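Local atomic coordinates of diphosphomevalonate decarboxylase, putative (PDB entry 2HKE), a protein that probably catalyses the ATP-dependent decarboxylation of (R)-5-diphosphomevalonate to isopentenyl diphosphate, a building block for sterols and other isoprenoids. Residues A[35-40]-A[172-177]. The protein carries 1 engineered substitution. Sequence-based numbering, arbitrary orientation.
Sequences DSFSIT and TQFVDE
With CG anti to the backbone N in both residues (chi1 -151° in F37, -180° in F174), the two phenyl groups reach across strand 155-159 and meet as an offset edge-to-face (T-shaped) pair. The strands carrying them, 36-40 and 170-175, both pair antiparallel with 155-159 in the mixed sheet of the N-terminal domain of this GHMP-kinase-type fold, so the contact bridges next-but-one neighbours: CA of F37 and CA of F174 lie 9.0 Å apart, and no hydrogen bond joins the two segments. F37 supplies the edge and F174 the face. The ring planes stand at 85° with centroids 5.4 Å apart, and the F37 ring is displaced toward the CB end of F174, its CE1 lying 3.8 Å from F174 CB. F174 sits where its strand turns a corner: a classic beta bulge sets F174 and V175 together opposite F155 of strand 155-159. F37 also touches I157 of the intervening strand, while helix 213-234 packs on the pair through M225, S229 and K233; S229 touches both phenylalanines. F16 adds a second ring to F37. The pair thus joins alternate strands of the sheet to a helix from the C-terminal family region. F37 CZ comes down on the CG–CD2 side of the F174 ring, 3.6 Å from F174 CD2 and 3.7 Å from F174 CG.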
loop_
_atom_site.group_PDB
_atom_site.type_symbol
_atom_site.label_atom_id
_atom_site.label_comp_id
_atom_site.label_asym_id
_atom_site.label_seq_id
_atom_site.Cartn_x
_atom_site.Cartn_y
_atom_site.Cartn_z
ATOM N N ASP A 35 1.054 14.430 5.804
ATOM C CA ASP A 35 -0.044 13.495 5.657
ATOM C C ASP A 35 0.174 12.645 4.407
ATOM O O ASP A 35 0.855 13.032 3.457
ATOM C CB ASP A 35 -1.342 14.224 5.450
ATOM C CG ASP A 35 -1.860 14.964 6.681
ATOM O OD1 ASP A 35 -1.343 14.891 7.824
ATOM O OD2 ASP A 35 -2.873 15.679 6.442
ATOM N N SER A 36 -0.495 11.495 4.380
ATOM C CA SER A 36 -0.545 10.703 3.164
ATOM C C SER A 36 -1.978 10.239 2.940
ATOM O O SER A 36 -2.806 10.372 3.837
ATOM C CB SER A 36 0.444 9.551 3.204
ATOM O OG SER A 36 0.392 8.800 4.395
ATOM N N PHE A 37 -2.265 9.697 1.772
ATOM C CA PHE A 37 -3.643 9.455 1.415
ATOM C C PHE A 37 -3.584 8.255 0.483
ATOM O O PHE A 37 -2.824 8.282 -0.495
ATOM C CB PHE A 37 -4.162 10.709 0.675
ATOM C CG PHE A 37 -5.666 10.980 0.805
ATOM C CD1 PHE A 37 -6.598 9.996 1.112
ATOM C CD2 PHE A 37 -6.116 12.242 0.478
ATOM C CE1 PHE A 37 -7.966 10.322 1.185
ATOM C CE2 PHE A 37 -7.463 12.591 0.548
ATOM C CZ PHE A 37 -8.398 11.602 0.883
ATOM N N SER A 38 -4.381 7.209 0.776
ATOM C CA SER A 38 -4.270 5.973 0.023
ATOM C C SER A 38 -5.638 5.392 -0.268
ATOM O O SER A 38 -6.658 5.795 0.333
ATOM C CB SER A 38 -3.457 4.939 0.786
ATOM O OG SER A 38 -4.030 4.722 2.075
ATOM N N ILE A 39 -5.647 4.492 -1.232
ATOM C CA ILE A 39 -6.793 3.646 -1.508
ATOM C C ILE A 39 -6.483 2.268 -0.968
ATOM O O ILE A 39 -5.460 1.647 -1.286
ATOM C CB ILE A 39 -7.082 3.553 -3.027
ATOM C CG1 ILE A 39 -7.439 4.913 -3.603
ATOM C CG2 ILE A 39 -8.241 2.545 -3.351
ATOM C CD1 ILE A 39 -7.760 4.873 -5.057
ATOM N N THR A 40 -7.418 1.723 -0.200
ATOM C CA THR A 40 -7.289 0.384 0.266
ATOM C C THR A 40 -7.727 -0.611 -0.833
ATOM O O THR A 40 -8.753 -0.409 -1.446
ATOM C CB THR A 40 -8.198 0.219 1.486
ATOM O OG1 THR A 40 -7.853 1.215 2.448
ATOM C CG2 THR A 40 -8.049 -1.178 2.054
ATOM N N THR A 172 -7.491 7.958 9.311
ATOM C CA THR A 172 -8.938 8.036 9.378
ATOM C C THR A 172 -9.537 7.781 7.999
ATOM O O THR A 172 -8.906 8.046 6.962
ATOM C CB THR A 172 -9.393 9.408 9.884
ATOM O OG1 THR A 172 -8.846 10.425 9.062
ATOM C CG2 THR A 172 -8.917 9.660 11.267
ATOM N N GLN A 173 -10.717 7.185 7.972
ATOM C CA GLN A 173 -11.371 6.895 6.708
ATOM C C GLN A 173 -11.928 8.189 6.176
ATOM O O GLN A 173 -12.647 8.902 6.872
ATOM C CB GLN A 173 -12.492 5.857 6.881
ATOM C CG GLN A 173 -13.106 5.477 5.596
ATOM C CD GLN A 173 -14.171 4.467 5.828
ATOM O OE1 GLN A 173 -15.221 4.824 6.364
ATOM N NE2 GLN A 173 -13.888 3.194 5.523
ATOM N N PHE A 174 -11.575 8.546 4.949
ATOM C CA PHE A 174 -12.095 9.730 4.349
ATOM C C PHE A 174 -13.487 9.478 3.753
ATOM O O PHE A 174 -14.445 10.214 4.072
ATOM C CB PHE A 174 -11.142 10.302 3.326
ATOM C CG PHE A 174 -11.632 11.553 2.669
ATOM C CD1 PHE A 174 -11.720 12.749 3.362
ATOM C CD2 PHE A 174 -11.971 11.535 1.335
ATOM C CE1 PHE A 174 -12.183 13.907 2.744
ATOM C CE2 PHE A 174 -12.407 12.674 0.707
ATOM C CZ PHE A 174 -12.520 13.858 1.409
ATOM N N VAL A 175 -13.559 8.492 2.882
ATOM C CA VAL A 175 -14.783 7.910 2.419
ATOM C C VAL A 175 -14.625 6.438 2.337
ATOM O O VAL A 175 -13.498 5.911 2.173
ATOM C CB VAL A 175 -15.244 8.448 1.030
ATOM C CG1 VAL A 175 -15.518 9.958 1.102
ATOM C CG2 VAL A 175 -14.243 8.118 -0.115
ATOM N N ASP A 176 -15.756 5.726 2.429
ATOM C CA ASP A 176 -15.654 4.273 2.398
ATOM C C ASP A 176 -15.727 3.747 0.984
ATOM O O ASP A 176 -15.770 4.491 0.010
ATOM C CB ASP A 176 -16.675 3.602 3.344
ATOM C CG ASP A 176 -18.114 3.752 2.878
ATOM O OD1 ASP A 176 -18.367 3.979 1.672
ATOM O OD2 ASP A 176 -19.023 3.615 3.755
ATOM N N GLU A 177 -15.671 2.441 0.883
ATOM C CA GLU A 177 -15.634 1.745 -0.395
ATOM C C GLU A 177 -16.891 1.927 -1.219
ATOM O O GLU A 177 -16.897 1.622 -2.390
ATOM C CB GLU A 177 -15.353 0.260 -0.169
ATOM C CG GLU A 177 -16.425 -0.578 0.548
ATOM C CD GLU A 177 -16.392 -0.491 2.068
ATOM O OE1 GLU A 177 -15.654 0.328 2.634
ATOM O OE2 GLU A 177 -17.113 -1.265 2.739
#